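PDB 6HCP: BauA from Acinetobacter baumannii, which takes up the iron-loaded siderophore preacinetobactin across the bacterial outer membrane, as a transporter of the TonB-dependent receptor family. Local coordinates for residues T68-Y71 with I72-Q76; A77-I80 with T81-I84; G594-D597 with G598-A601. All blocks are in the same frame, centred on the assembly; numbering follows the deposited sequence.

Contact 1: residues T68-Y71 with I72-Q76. With EDO (1,2-ethanediol), chain K.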
ATOM      1  N   THR A  68     -28.496  -5.950  10.086  1.00 28.33           N
ATOM      2  CA  THR A  68     -28.660  -7.418  10.057  1.00 28.52           C
ATOM      3  C   THR A  68     -27.316  -8.111  10.278  1.00 27.88           C
ATOM      4  O   THR A  68     -26.238  -7.546  10.054  1.00 27.14           O
ATOM      5  CB  THR A  68     -29.304  -7.884   8.744  1.00 31.30           C
ATOM      6  OG1 THR A  68     -28.368  -7.638   7.691  1.00 29.07           O
ATOM      7  CG2 THR A  68     -30.606  -7.172   8.442  1.00 29.16           C
ATOM      8  N   ASP A  69     -27.407  -9.401  10.599  1.00 28.46           N
ATOM      9  CA  ASP A  69     -26.261 -10.255  10.712  1.00 29.70           C
ATOM     10  C   ASP A  69     -25.524 -10.352   9.362  1.00 27.46           C
ATOM     11  O   ASP A  69     -24.328 -10.561   9.363  1.00 28.22           O
ATOM     12  CB  ASP A  69     -26.618 -11.631  11.287  1.00 32.32           C
ATOM     13  CG  ASP A  69     -27.724 -12.406  10.573  1.00 34.34           C
ATOM     14  OD1 ASP A  69     -28.524 -11.807   9.835  1.00 39.60           O
ATOM     15  OD2 ASP A  69     -27.752 -13.613  10.757  1.00 53.12           O
ATOM     16  N   LYS A  70     -26.230 -10.193   8.243  1.00 27.62           N
ATOM     17  CA  LYS A  70     -25.572 -10.190   6.926  1.00 31.42           C
ATOM     18  C   LYS A  70     -24.611  -8.989   6.838  1.00 30.08           C
ATOM     19  O   LYS A  70     -23.461  -9.121   6.411  1.00 27.85           O
ATOM     20  CB  LYS A  70     -26.609 -10.182   5.796  1.00 32.01           C
ATOM     21  CG  LYS A  70     -26.033 -10.092   4.372  1.00 35.26           C
ATOM     22  CD  LYS A  70     -24.937 -11.110   4.095  1.00 40.31           C
ATOM     23  CE  LYS A  70     -24.687 -11.390   2.621  1.00 44.70           C
ATOM     24  NZ  LYS A  70     -24.344 -10.157   1.868  1.00 43.59           N
ATOM     25  N   TYR A  71     -25.061  -7.814   7.304  1.00 28.82           N
ATOM     26  CA  TYR A  71     -24.187  -6.616   7.348  1.00 29.45           C
ATOM     27  C   TYR A  71     -22.974  -6.854   8.248  1.00 24.50           C
ATOM     28  O   TYR A  71     -21.838  -6.581   7.871  1.00 27.08           O
ATOM     29  CB  TYR A  71     -24.960  -5.379   7.805  1.00 29.40           C
ATOM     30  CG  TYR A  71     -24.153  -4.107   7.776  1.00 29.88           C
ATOM     31  CD1 TYR A  71     -23.694  -3.580   6.581  1.00 29.18           C
ATOM     32  CD2 TYR A  71     -23.795  -3.464   8.949  1.00 30.21           C
ATOM     33  CE1 TYR A  71     -22.991  -2.387   6.541  1.00 28.07           C
ATOM     34  CE2 TYR A  71     -23.099  -2.270   8.930  1.00 28.31           C
ATOM     35  CZ  TYR A  71     -22.692  -1.728   7.721  1.00 30.02           C
ATOM     36  OH  TYR A  71     -21.982  -0.556   7.696  1.00 29.93           O
ATOM     37  N   ILE A  72     -23.205  -7.475   9.405  1.00 27.27           N
ATOM     38  CA  ILE A  72     -22.156  -7.746  10.333  1.00 26.64           C
ATOM     39  C   ILE A  72     -21.073  -8.606   9.659  1.00 29.72           C
ATOM     40  O   ILE A  72     -19.865  -8.363   9.839  1.00 26.42           O
ATOM     41  CB  ILE A  72     -22.719  -8.388  11.611  1.00 26.28           C
ATOM     42  CG1 ILE A  72     -23.677  -7.435  12.340  1.00 32.04           C
ATOM     43  CG2 ILE A  72     -21.604  -8.857  12.512  1.00 29.97           C
ATOM     44  CD1 ILE A  72     -24.442  -8.107  13.449  1.00 32.15           C
ATOM     45  N   GLU A  73     -21.487  -9.679   8.972  0.50 27.95           N
ATOM     46  CA  GLU A  73     -20.504 -10.563   8.340  0.50 26.69           C
ATOM     47  C   GLU A  73     -19.851  -9.825   7.157  0.50 24.70           C
ATOM     48  O   GLU A  73     -18.668 -10.018   6.890  0.50 27.20           O
ATOM     49  CB  GLU A  73     -21.132 -11.889   7.899  0.50 31.18           C
ATOM     50  CG  GLU A  73     -21.479 -12.832   9.049  0.50 30.94           C
ATOM     51  CD  GLU A  73     -20.349 -13.510   9.812  0.50 39.30           C
ATOM     52  OE1 GLU A  73     -20.617 -13.907  10.983  0.50 38.44           O
ATOM     53  OE2 GLU A  73     -19.217 -13.690   9.245  0.50 27.31           O
ATOM     54  N   ASP A  74     -20.616  -8.981   6.460  1.00 25.67           N
ATOM     55  CA  ASP A  74     -20.075  -8.243   5.309  1.00 28.69           C
ATOM     56  C   ASP A  74     -18.957  -7.275   5.733  1.00 33.65           C
ATOM     57  O   ASP A  74     -17.995  -7.070   4.988  1.00 29.60           O
ATOM     58  CB  ASP A  74     -21.172  -7.515   4.546  1.00 28.56           C
ATOM     59  CG  ASP A  74     -22.027  -8.441   3.685  1.00 34.14           C
ATOM     60  OD1 ASP A  74     -21.601  -9.596   3.456  1.00 37.65           O
ATOM     61  OD2 ASP A  74     -23.114  -8.008   3.277  1.00 33.93           O
ATOM     62  N   LYS A  75     -19.063  -6.691   6.933  1.00 28.34           N
ATOM     63  CA  LYS A  75     -18.012  -5.803   7.455  1.00 25.11           C
ATOM     64  C   LYS A  75     -16.864  -6.597   8.092  1.00 27.33           C
ATOM     65  O   LYS A  75     -15.815  -6.020   8.446  1.00 26.68           O
ATOM     66  CB  LYS A  75     -18.621  -4.836   8.488  1.00 27.21           C
ATOM     67  CG  LYS A  75     -19.725  -3.941   7.962  1.00 25.40           C
ATOM     68  CD  LYS A  75     -19.305  -3.017   6.815  1.00 32.75           C
ATOM     69  CE  LYS A  75     -18.342  -1.949   7.292  1.00 36.16           C
ATOM     70  NZ  LYS A  75     -17.936  -1.006   6.221  1.00 35.90           N
ATOM     71  N   GLN A  76     -17.082  -7.894   8.338  1.00 25.52           N
ATOM     72  CA  GLN A  76     -16.180  -8.699   9.201  1.00 29.30           C
ATOM     73  C   GLN A  76     -15.996  -7.982  10.555  1.00 26.21           C
ATOM     74  O   GLN A  76     -14.893  -7.924  11.118  1.00 26.11           O
ATOM     75  CB  GLN A  76     -14.832  -8.975   8.508  1.00 29.30           C
ATOM     76  CG  GLN A  76     -14.962  -9.554   7.097  1.00 28.04           C
ATOM     77  CD  GLN A  76     -13.663 -10.148   6.577  1.00 27.19           C
ATOM     78  OE1 GLN A  76     -13.036 -10.975   7.218  1.00 29.75           O
ATOM     79  NE2 GLN A  76     -13.171  -9.605   5.478  1.00 28.77           N
TER
HETATM   80  C1  EDO K 808     -16.616  -7.894   2.154  1.00 37.67           C
HETATM   81  O1  EDO K 808     -18.011  -8.162   2.549  1.00 39.75           O
HETATM   82  C2  EDO K 808     -16.622  -6.663   1.226  1.00 46.61           C
HETATM   83  O2  EDO K 808     -17.044  -5.486   1.948  1.00 51.22           O
HETATM   84  O   HOH W   1     -20.500   0.025   5.336  1.00 30.25           O

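Contact 2: residues A77-I80 with T81-I84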
ATOM      1  N   ALA A  77     -17.103  -7.474  11.098  1.00 25.59           N
ATOM      2  CA  ALA A  77     -17.097  -6.689  12.320  1.00 28.12           C
ATOM      3  C   ALA A  77     -16.653  -7.556  13.502  1.00 27.76           C
ATOM      4  O   ALA A  77     -17.179  -8.657  13.740  1.00 28.74           O
ATOM      5  CB  ALA A  77     -18.472  -6.099  12.547  1.00 28.85           C
ATOM      6  N   LYS A  78     -15.699  -7.029  14.261  1.00 25.78           N
ATOM      7  CA  LYS A  78     -15.084  -7.714  15.380  1.00 26.77           C
ATOM      8  C   LYS A  78     -15.697  -7.233  16.710  1.00 27.65           C
ATOM      9  O   LYS A  78     -15.434  -7.803  17.760  1.00 28.97           O
ATOM     10  CB  LYS A  78     -13.579  -7.450  15.350  1.00 31.10           C
ATOM     11  CG  LYS A  78     -12.851  -7.897  14.083  1.00 36.39           C
ATOM     12  CD  LYS A  78     -12.501  -9.379  14.072  1.00 33.05           C
ATOM     13  CE  LYS A  78     -11.781  -9.852  12.814  1.00 29.86           C
ATOM     14  NZ  LYS A  78     -12.684  -9.863  11.638  1.00 31.19           N
ATOM     15  N   ASP A  79     -16.433  -6.116  16.669  1.00 24.92           N
ATOM     16  CA  ASP A  79     -17.070  -5.562  17.859  1.00 26.35           C
ATOM     17  C   ASP A  79     -18.250  -4.695  17.419  1.00 25.94           C
ATOM     18  O   ASP A  79     -18.547  -4.600  16.235  1.00 25.96           O
ATOM     19  CB  ASP A  79     -16.057  -4.821  18.738  1.00 27.57           C
ATOM     20  CG  ASP A  79     -15.446  -3.572  18.121  1.00 30.63           C
ATOM     21  OD1 ASP A  79     -16.056  -3.016  17.200  1.00 31.17           O
ATOM     22  OD2 ASP A  79     -14.324  -3.203  18.536  1.00 37.36           O
ATOM     23  N   ILE A  80     -19.025  -4.193  18.388  1.00 25.43           N
ATOM     24  CA  ILE A  80     -20.261  -3.516  18.073  1.00 24.15           C
ATOM     25  C   ILE A  80     -19.971  -2.183  17.374  1.00 21.08           C
ATOM     26  O   ILE A  80     -20.694  -1.792  16.467  1.00 22.36           O
ATOM     27  CB  ILE A  80     -21.121  -3.332  19.337  1.00 27.71           C
ATOM     28  CG1 ILE A  80     -21.534  -4.689  19.913  1.00 26.77           C
ATOM     29  CG2 ILE A  80     -22.319  -2.466  19.008  1.00 27.89           C
ATOM     30  CD1 ILE A  80     -22.229  -5.596  18.912  1.00 34.14           C
ATOM     31  N   THR A  81     -18.858  -1.541  17.752  1.00 25.16           N
ATOM     32  CA  THR A  81     -18.455  -0.256  17.140  1.00 25.91           C
ATOM     33  C   THR A  81     -18.341  -0.406  15.617  1.00 27.58           C
ATOM     34  O   THR A  81     -18.763   0.461  14.859  1.00 25.62           O
ATOM     35  CB  THR A  81     -17.119   0.236  17.715  1.00 27.77           C
ATOM     36  OG1 THR A  81     -17.273   0.404  19.126  1.00 27.70           O
ATOM     37  CG2 THR A  81     -16.679   1.543  17.093  1.00 32.88           C
ATOM     38  N   GLU A  82     -17.734  -1.516  15.185  1.00 25.45           N
ATOM     39  CA  GLU A  82     -17.472  -1.785  13.761  1.00 28.50           C
ATOM     40  C   GLU A  82     -18.776  -2.053  13.010  1.00 29.86           C
ATOM     41  O   GLU A  82     -18.786  -1.998  11.786  1.00 32.25           O
ATOM     42  CB  GLU A  82     -16.514  -2.969  13.615  1.00 29.22           C
ATOM     43  CG  GLU A  82     -15.102  -2.601  14.016  1.00 32.73           C
ATOM     44  CD  GLU A  82     -14.053  -3.688  13.860  1.00 33.75           C
ATOM     45  OE1 GLU A  82     -14.336  -4.721  13.222  1.00 33.44           O
ATOM     46  OE2 GLU A  82     -12.938  -3.465  14.345  1.00 35.90           O
ATOM     47  N   VAL A  83     -19.874  -2.306  13.738  1.00 24.23           N
ATOM     48  CA  VAL A  83     -21.178  -2.370  13.130  1.00 23.78           C
ATOM     49  C   VAL A  83     -21.813  -0.978  13.072  1.00 24.33           C
ATOM     50  O   VAL A  83     -22.364  -0.587  12.048  1.00 28.21           O
ATOM     51  CB  VAL A  83     -22.104  -3.357  13.869  1.00 25.45           C
ATOM     52  CG1 VAL A  83     -23.448  -3.442  13.184  1.00 28.29           C
ATOM     53  CG2 VAL A  83     -21.484  -4.741  13.999  1.00 27.94           C
ATOM     54  N   ILE A  84     -21.903  -0.298  14.223  1.00 25.78           N
ATOM     55  CA  ILE A  84     -22.835   0.840  14.331  1.00 24.51           C
ATOM     56  C   ILE A  84     -22.190   2.167  13.907  1.00 25.31           C
ATOM     57  O   ILE A  84     -22.918   3.120  13.608  1.00 27.45           O
ATOM     58  CB  ILE A  84     -23.440   0.944  15.745  1.00 24.65           C
ATOM     59  CG1 ILE A  84     -22.384   1.304  16.795  1.00 23.64           C
ATOM     60  CG2 ILE A  84     -24.181  -0.344  16.065  1.00 24.93           C
ATOM     61  CD1 ILE A  84     -22.964   1.586  18.178  1.00 27.90           C
TER
HETATM   62  O   HOH W   2     -13.092  -1.739  16.441  1.00 43.44           O

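Contact 3: residues G594-D597 with G598-A601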
ATOM      1  N   GLY A 594     -18.091  29.523  35.713  1.00 36.31           N
ATOM      2  CA  GLY A 594     -18.304  30.169  34.429  1.00 31.63           C
ATOM      3  C   GLY A 594     -17.090  30.084  33.502  1.00 29.57           C
ATOM      4  O   GLY A 594     -17.151  30.538  32.360  1.00 32.50           O
ATOM      5  N   GLY A 595     -16.020  29.442  33.964  1.00 31.99           N
ATOM      6  CA  GLY A 595     -14.715  29.502  33.273  1.00 38.40           C
ATOM      7  C   GLY A 595     -14.765  28.994  31.830  1.00 40.65           C
ATOM      8  O   GLY A 595     -14.154  29.572  30.936  1.00 36.91           O
ATOM      9  N   ASN A 596     -15.541  27.933  31.577  1.00 31.77           N
ATOM     10  CA  ASN A 596     -15.564  27.317  30.255  1.00 28.14           C
ATOM     11  C   ASN A 596     -16.932  27.499  29.601  1.00 31.24           C
ATOM     12  O   ASN A 596     -17.263  26.815  28.620  1.00 27.81           O
ATOM     13  CB  ASN A 596     -15.188  25.841  30.354  1.00 30.89           C
ATOM     14  CG  ASN A 596     -13.727  25.652  30.666  1.00 29.22           C
ATOM     15  OD1 ASN A 596     -12.884  26.445  30.231  1.00 29.55           O
ATOM     16  ND2 ASN A 596     -13.430  24.583  31.372  1.00 30.62           N
ATOM     17  N   ASP A 597     -17.710  28.475  30.079  1.00 29.07           N
ATOM     18  CA  ASP A 597     -19.035  28.712  29.485  1.00 30.66           C
ATOM     19  C   ASP A 597     -18.895  29.080  28.007  1.00 32.40           C
ATOM     20  O   ASP A 597     -18.078  29.930  27.628  1.00 30.39           O
ATOM     21  CB  ASP A 597     -19.810  29.820  30.209  1.00 32.21           C
ATOM     22  CG  ASP A 597     -20.323  29.449  31.586  1.00 37.64           C
ATOM     23  OD1 ASP A 597     -19.995  28.353  32.082  1.00 33.59           O
ATOM     24  OD2 ASP A 597     -21.048  30.279  32.159  1.00 37.99           O
ATOM     25  N   GLY A 598     -19.723  28.456  27.159  1.00 27.57           N
ATOM     26  CA  GLY A 598     -19.740  28.756  25.756  1.00 27.17           C
ATOM     27  C   GLY A 598     -18.660  28.005  24.985  1.00 29.96           C
ATOM     28  O   GLY A 598     -18.640  28.059  23.760  1.00 27.92           O
ATOM     29  N   HIS A 599     -17.855  27.196  25.679  1.00 28.74           N
ATOM     30  CA  HIS A 599     -16.826  26.385  24.984  1.00 25.68           C
ATOM     31  C   HIS A 599     -17.483  25.158  24.334  1.00 25.47           C
ATOM     32  O   HIS A 599     -18.639  24.807  24.617  1.00 26.40           O
ATOM     33  CB  HIS A 599     -15.719  25.980  25.956  1.00 26.88           C
ATOM     34  CG  HIS A 599     -14.843  27.107  26.387  1.00 28.04           C
ATOM     35  ND1 HIS A 599     -13.739  26.913  27.188  1.00 31.00           N
ATOM     36  CD2 HIS A 599     -14.919  28.440  26.156  1.00 34.16           C
ATOM     37  CE1 HIS A 599     -13.159  28.081  27.430  1.00 35.10           C
ATOM     38  NE2 HIS A 599     -13.875  29.031  26.822  1.00 34.58           N
ATOM     39  N   THR A 600     -16.734  24.520  23.440  1.00 23.23           N
ATOM     40  CA  THR A 600     -17.176  23.301  22.771  1.00 27.25           C
ATOM     41  C   THR A 600     -16.745  22.107  23.627  1.00 25.35           C
ATOM     42  O   THR A 600     -15.656  22.090  24.180  1.00 25.12           O
ATOM     43  CB  THR A 600     -16.588  23.214  21.361  1.00 26.88           C
ATOM     44  OG1 THR A 600     -17.072  24.331  20.624  1.00 27.34           O
ATOM     45  CG2 THR A 600     -16.928  21.935  20.635  1.00 26.96           C
ATOM     46  N   ALA A 601     -17.628  21.119  23.761  1.00 24.98           N
ATOM     47  CA  ALA A 601     -17.331  19.906  24.508  1.00 22.33           C
ATOM     48  C   ALA A 601     -16.144  19.184  23.870  1.00 21.83           C
ATOM     49  O   ALA A 601     -15.925  19.290  22.648  1.00 23.86           O
ATOM     50  CB  ALA A 601     -18.536  19.002  24.552  1.00 23.74           C
TER

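Contact 1: residues T68-Y71 with I72-Q76
Four successive backbone bonds, I72 N to T68 O, E73 N to D69 O, D74 N to K70 O and K75 N to Y71 O, define the short alpha-helix 69-75 of the plug domain, that from D74 N to K70 O being 2.8 Å long. Both ends are capped: T68 OG1, which also bonds to G41 O, takes the N-cap role through a weak bond from Y71 N, while Q76, with a positive phi of 53°, completes a Schellman motif. On one flank K70 and D74, one turn apart, form a salt bridge. K70 NZ meets D74 OD2 at 2.8 Å on its syn lone pair and reaches D74 OD1 only weakly, at 3.2 Å. CG of K70 is anti to the backbone N (chi1 176°), and bends at chi2 and chi4 then carry NZ round to the oxygen side of the carboxylate, almost in its plane. R670 and Q42 also bind this carboxylate, surroundings expected to stabilise its negative charge. A second flank pairs Y71 with K75, whose side chains run alongside each other. K75 CG sits 3.8 Å from the Y71 ring centroid and 16° off the ring normal, a CH-pi contact over the face. A water ties their ends together, 2.8 Å from Y71 OH and accepting from K75 NZ at 2.9 Å. D74 O accepts a 2.7 Å bond from O1 of ethanediol.

Contact 2: residues A77-I80 with T81-I84
The carbonyl oxygen of I80 is gripped by two amides, V83 N at 2.9 Å and I84 N at 3.0 Å, which fixes the first turn of the short helix 81-84 in the plug domain. The two donors arrive differently: I84 N lies nearly in line with the C=O bond, whereas V83 N stands 61° out of the carbonyl plane. D79, just before the turn that leads into the helix, makes a capping bond, its OD1 accepting from E82 N at 3.0 Å. The side chain can do so because chi1 of 65° sets CG between the backbone N and the carbonyl carbon, which directs OD1 forward to the first turn of the helix. E82 returns a bond in the opposite direction along the chain. Its side chain, extended beyond CG, brings OE1 to K78 N at 2.9 Å, the amide standing 53° out of the carboxylate plane. The acidic groups therefore come close, with D79 OD1 4.3 Å from E82 OE2; a water donating to both D79 OD2 and E82 OE2 probably eases their repulsion. T81 OG1 is held from outside by E102. Among the apolar side chains, I80 and I84 pack their CG2 methyls together and rest on V161 of strand 159-165. The tightest apolar touch between the segments joins A77 CB to V83 CG2, at 3.6 Å.

Contact 3: residues G594-D597 with G598-A601
One face of the H599 imidazole, at the end of a type II beta turn from N596 to H599, is covered by the backbone of N596: its CA lies 3.8 Å from the ring centroid and 19° off the normal, a CH-pi contact displaced toward the rim of the ring. The carbonyl oxygens of G595 and D597 approach obliquely. The amide of N596 is inclined by 37° to the imidazole plane, so the two flat groups are not stacked; OD1 of N596 comes to 3.2 Å from H599 ND1. H599 ND1 is hydrogen-bonded to A640 O.

Two overlapping beta turns make up this part of the loop that leads into barrel strand 599-618. A type I turn spans G594 to D597 and is closed by D597 N bonding to G594 O at 3.1 Å. The type II turn follows, closed by H599 N bonding to N596 O at 3.0 Å. G598 occupies the third position of that second turn with positive phi, the conformation this turn type requires there. The chain reversal returns H599 over N596, and chi1 of -71° places the ring beside the H599 backbone N, facing the turn it closes.

Bonds to T591 and to a neighbouring loop hold the turns. T591 OG1 binds both N596 N and D597 OD1, while N596 ND2 reaches E641 OE2 in the loop carrying A640. Backbone bonds of G598 and H599 with L588 mark the resumption of strand pairing with strand 575-590. The strand topology is consistent with a place on the extracellular side of the barrel. Within the turn, the closest approach of the H599 side chain to N596 O is made by its CB, 3.2 Å away.

In the fold
From the N terminus, the chain leaves plug strand 64-68 and enters helix 69-75 in contact 1, then passes directly into contact 2, where residues 77-80 lead to helix 81-84. These two contacts are in series and touch: I72 O and A77 N form a probable hydrogen bond, and the I72 side chain packs on V83. Contact 1 meets R670 of barrel strand 665-674 and plug strand 135-142; contact 2 meets M699 of barrel strand 697-705 and plug strands 135-142 and 159-165, so both tie the plug sheet to the barrel wall. Contact 3 comes some 500 residues later, in the barrel, closing the loop between strands 575-590 and 599-618. None of the three nests or crosses.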